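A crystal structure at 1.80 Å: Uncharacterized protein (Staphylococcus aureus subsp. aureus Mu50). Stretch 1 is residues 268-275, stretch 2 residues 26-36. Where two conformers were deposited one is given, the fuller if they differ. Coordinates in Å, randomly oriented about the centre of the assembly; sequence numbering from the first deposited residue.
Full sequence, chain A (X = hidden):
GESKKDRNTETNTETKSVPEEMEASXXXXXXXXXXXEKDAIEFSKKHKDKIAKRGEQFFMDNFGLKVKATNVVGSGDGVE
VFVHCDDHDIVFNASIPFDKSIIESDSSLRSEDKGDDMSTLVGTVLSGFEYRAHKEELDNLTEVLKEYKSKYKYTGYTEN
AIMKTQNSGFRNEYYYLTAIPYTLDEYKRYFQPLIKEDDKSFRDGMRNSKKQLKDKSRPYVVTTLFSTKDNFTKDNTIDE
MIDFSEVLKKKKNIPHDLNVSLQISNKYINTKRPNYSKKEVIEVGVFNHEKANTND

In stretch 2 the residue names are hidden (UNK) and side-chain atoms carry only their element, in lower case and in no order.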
# COMPACT_ATOMS: atom_id res chain seq x y z
N TYR A 268 14.12 -10.49 -8.77
CA TYR A 268 13.74 -11.43 -7.72
C TYR A 268 12.99 -10.81 -6.55
O TYR A 268 13.07 -9.61 -6.31
CB TYR A 268 14.97 -12.16 -7.18
CG TYR A 268 15.68 -12.94 -8.26
CD1 TYR A 268 15.18 -14.16 -8.71
CD2 TYR A 268 16.84 -12.46 -8.85
CE1 TYR A 268 15.82 -14.88 -9.72
CE2 TYR A 268 17.50 -13.18 -9.85
CZ TYR A 268 16.98 -14.38 -10.29
OH TYR A 268 17.62 -15.10 -11.27
N ILE A 269 12.28 -11.66 -5.82
CA ILE A 269 11.52 -11.26 -4.64
C ILE A 269 11.62 -12.37 -3.60
O ILE A 269 11.54 -13.55 -3.93
CB ILE A 269 10.04 -10.86 -4.96
CG1 ILE A 269 9.33 -10.18 -3.74
CG2 ILE A 269 9.22 -12.04 -5.49
CD1 ILE A 269 9.87 -8.75 -3.35
N ASN A 270 11.82 -11.97 -2.34
CA ASN A 270 11.87 -12.92 -1.22
C ASN A 270 10.44 -13.44 -1.00
O ASN A 270 9.54 -12.64 -0.74
CB ASN A 270 12.42 -12.22 0.01
CG ASN A 270 12.67 -13.15 1.17
OD1 ASN A 270 11.75 -13.65 1.80
ND2 ASN A 270 13.92 -13.37 1.46
N THR A 271 10.21 -14.75 -1.11
CA THR A 271 8.85 -15.31 -1.03
C THR A 271 8.20 -15.22 0.36
O THR A 271 7.00 -14.94 0.44
CB THR A 271 8.80 -16.77 -1.54
OG1 THR A 271 9.69 -17.57 -0.77
CG2 THR A 271 9.16 -16.87 -3.04
N LYS A 272 8.98 -15.46 1.42
CA LYS A 272 8.46 -15.44 2.79
C LYS A 272 8.24 -14.00 3.26
O LYS A 272 7.26 -13.73 3.96
CB LYS A 272 9.45 -16.17 3.73
CG LYS A 272 8.91 -16.44 5.13
CD LYS A 272 10.00 -17.03 6.04
CE LYS A 272 9.43 -17.58 7.32
NZ LYS A 272 10.49 -18.11 8.22
N ARG A 273 9.14 -13.09 2.87
CA ARG A 273 9.13 -11.68 3.25
C ARG A 273 9.31 -10.80 2.02
O ARG A 273 10.40 -10.27 1.82
CB ARG A 273 10.27 -11.41 4.27
CG ARG A 273 10.25 -12.31 5.50
CD ARG A 273 9.18 -11.88 6.49
NE ARG A 273 8.77 -13.03 7.29
CZ ARG A 273 9.46 -13.50 8.32
NH1 ARG A 273 10.56 -12.88 8.74
NH2 ARG A 273 9.03 -14.58 8.97
N PRO A 274 8.23 -10.59 1.21
CA PRO A 274 8.36 -9.82 -0.05
C PRO A 274 8.42 -8.32 0.15
O PRO A 274 7.59 -7.57 -0.37
CB PRO A 274 7.10 -10.24 -0.82
CG PRO A 274 6.09 -10.48 0.24
CD PRO A 274 6.86 -11.14 1.37
N ASN A 275 9.45 -7.87 0.88
CA ASN A 275 9.64 -6.47 1.24
C ASN A 275 10.57 -5.77 0.23
O ASN A 275 11.80 -5.92 0.29
CB ASN A 275 10.22 -6.39 2.68
CG ASN A 275 10.31 -5.00 3.24
OD1 ASN A 275 10.18 -4.00 2.52
ND2 ASN A 275 10.50 -4.90 4.55
N UNK A 26 6.45 -14.04 -11.43
CA UNK A 26 5.79 -15.30 -11.16
C UNK A 26 5.34 -15.41 -9.68
O UNK A 26 4.67 -16.38 -9.31
c UNK A 26 8.39 -17.14 -14.97
c UNK A 26 8.10 -17.36 -13.50
c UNK A 26 6.71 -16.46 -11.56
n UNK A 26 9.61 -17.86 -15.41
c UNK A 26 6.92 -16.52 -13.07
N UNK A 27 5.72 -14.44 -8.84
CA UNK A 27 5.35 -14.51 -7.44
C UNK A 27 3.90 -14.01 -7.21
O UNK A 27 3.57 -12.88 -7.56
c UNK A 27 5.52 -13.58 -2.38
c UNK A 27 6.01 -13.67 -5.13
c UNK A 27 6.34 -13.70 -6.61
c UNK A 27 5.37 -12.43 -3.14
c UNK A 27 6.14 -14.81 -4.34
c UNK A 27 5.62 -12.48 -4.51
o UNK A 27 5.29 -13.54 -1.03
c UNK A 27 5.86 -14.78 -2.98
N UNK A 28 3.06 -14.87 -6.63
CA UNK A 28 1.66 -14.54 -6.34
C UNK A 28 1.38 -14.64 -4.81
O UNK A 28 0.23 -14.68 -4.40
c UNK A 28 0.76 -16.89 -6.94
c UNK A 28 0.64 -15.38 -7.19
c UNK A 28 0.79 -15.05 -8.69
N UNK A 29 2.44 -14.63 -4.00
CA UNK A 29 2.30 -14.69 -2.54
C UNK A 29 2.51 -16.07 -1.93
O UNK A 29 2.31 -16.24 -0.72
N UNK A 30 2.93 -17.07 -2.75
CA UNK A 30 3.13 -18.42 -2.22
C UNK A 30 4.32 -18.39 -1.23
O UNK A 30 5.33 -17.76 -1.50
c UNK A 30 3.33 -19.48 -3.34
o UNK A 30 3.82 -17.23 -5.41
c UNK A 30 4.51 -19.25 -4.27
n UNK A 30 4.27 -19.02 -6.67
c UNK A 30 4.15 -18.42 -5.50
N UNK A 31 4.11 -18.95 -0.05
CA UNK A 31 5.14 -18.96 0.99
C UNK A 31 5.17 -17.73 1.88
O UNK A 31 5.94 -17.69 2.83
N UNK A 32 4.32 -16.70 1.60
CA UNK A 32 4.27 -15.49 2.43
C UNK A 32 3.94 -15.85 3.86
O UNK A 32 2.92 -16.51 4.13
c UNK A 32 1.83 -13.00 3.38
c UNK A 32 3.27 -14.45 1.89
c UNK A 32 2.69 -11.03 4.46
c UNK A 32 4.12 -12.38 3.07
c UNK A 32 3.93 -11.26 3.89
c UNK A 32 1.64 -11.89 4.19
c UNK A 32 3.07 -13.25 2.80
N UNK A 33 4.81 -15.45 4.78
CA UNK A 33 4.59 -15.76 6.20
C UNK A 33 5.29 -14.77 7.12
O UNK A 33 6.49 -14.90 7.33
n UNK A 33 2.48 -18.27 7.76
c UNK A 33 4.79 -17.67 7.99
c UNK A 33 5.08 -17.20 6.54
o UNK A 33 2.95 -16.57 9.10
c UNK A 33 3.33 -17.48 8.35
N UNK A 34 4.55 -13.83 7.75
CA UNK A 34 5.17 -12.98 8.78
C UNK A 34 5.71 -13.81 9.96
O UNK A 34 5.25 -14.95 10.17
c UNK A 34 3.12 -13.50 7.60
c UNK A 34 3.06 -12.06 8.04
c UNK A 34 4.01 -12.07 9.22
N UNK A 35 6.70 -13.31 10.74
CA UNK A 35 7.19 -14.09 11.90
C UNK A 35 6.00 -14.56 12.76
O UNK A 35 5.15 -13.74 13.11
c UNK A 35 8.54 -12.14 11.58
c UNK A 35 7.37 -11.99 10.66
c UNK A 35 8.08 -13.09 12.63
N UNK A 36 5.90 -15.89 13.01
CA UNK A 36 4.76 -16.48 13.75
C UNK A 36 5.00 -17.89 14.28
O UNK A 36 5.85 -18.62 13.75
c UNK A 36 3.54 -16.53 12.82

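Position 26 has five side-chain atoms: four carbons in a row ending in a nitrogen. The chain is extended and touches nothing on stretch 1. It is Lys26.

Position 27 has one carbon leading to a ring of six carbons that bears one oxygen. Its CA-to-CB bond points toward stretch 1, and its CB lies 3.5 Å from Ile269 CG2. The ring reaches Thr271 and Pro274. This is Tyr27. Its OH donates a hydrogen bond to Thr271 O at 2.7 Å. Pro274 CB packs 3.6 Å from Tyr27 CE2.

Position 28 has three carbons, one carrying the other two. This beta-branched side chain is out of reach of stretch 1. It is Val28.

Position 29 has no side-chain atoms. Its phi is 99° and its psi 6°, and a CB here would be jammed against the carbonyl O of the residue before. It is Gly29, the first residue of a type II beta turn that ends at position 32.

Position 30 has three carbons, the third carrying one oxygen and one nitrogen. This end group folds back on its own stretch. The backbone O lies 3.6 Å from Thr271 CB. The residue is Gln30, and its OE1 accepts a hydrogen bond from Val28 N at 2.8 Å.

Position 31 again has no side-chain atoms. With phi 87° and psi -4°, a CB would meet the preceding carbonyl O. It would also point toward stretch 1, 3.7 Å from Thr271 OG1. The residue is Gly31. Its O receives a CA-H...O contact from Lys272 CA at 3.4 Å.

Position 32 has one carbon and a ring of six carbons with no oxygen. One ring carbon lies 3.5 Å from Pro274 CD. It is Phe32, and that carbon is CD1. Its N donates to Gly29 O at 3.1 Å, which closes the turn. Pro274 CD sits at the ring edge.

Position 33 has three carbons, the third carrying one oxygen and one nitrogen. Its CB lies 4.2 Å from Lys272 CG. It is Gln33. Its N donates to Lys272 O at 3.1 Å, nearly straight at 175°.

Position 34 has three carbons closing a ring onto the backbone N. Its CA-to-CB bond points away from stretch 1. It is Pro34.

Position 35 has the same kind of ring. One ring carbon lies 3.5 Å from Arg273 CZ. It is Pro35, and that carbon is CD. Its N lies over one face of the guanidinium, 3.2 Å from Arg273 NH2, with no hydrogen to share.

Position 36 has one carbon, out of contact with stretch 1. It is Ala36.

The contact combines polar anchors with apolar packing. Tyr27 OH and Gln33 N satisfy the carbonyls of Thr271 and Lys272. Arg273 grips Gln33 O with two donors, NE at 2.9 Å and NH2 at 3.0 Å. Ile269 and Pro274 supply the apolar contacts to Tyr27, and Pro274 also reaches Phe32. Together the two stretches bury 491 Å².

Stretch 2 26-36: KYVGQGFQPPA
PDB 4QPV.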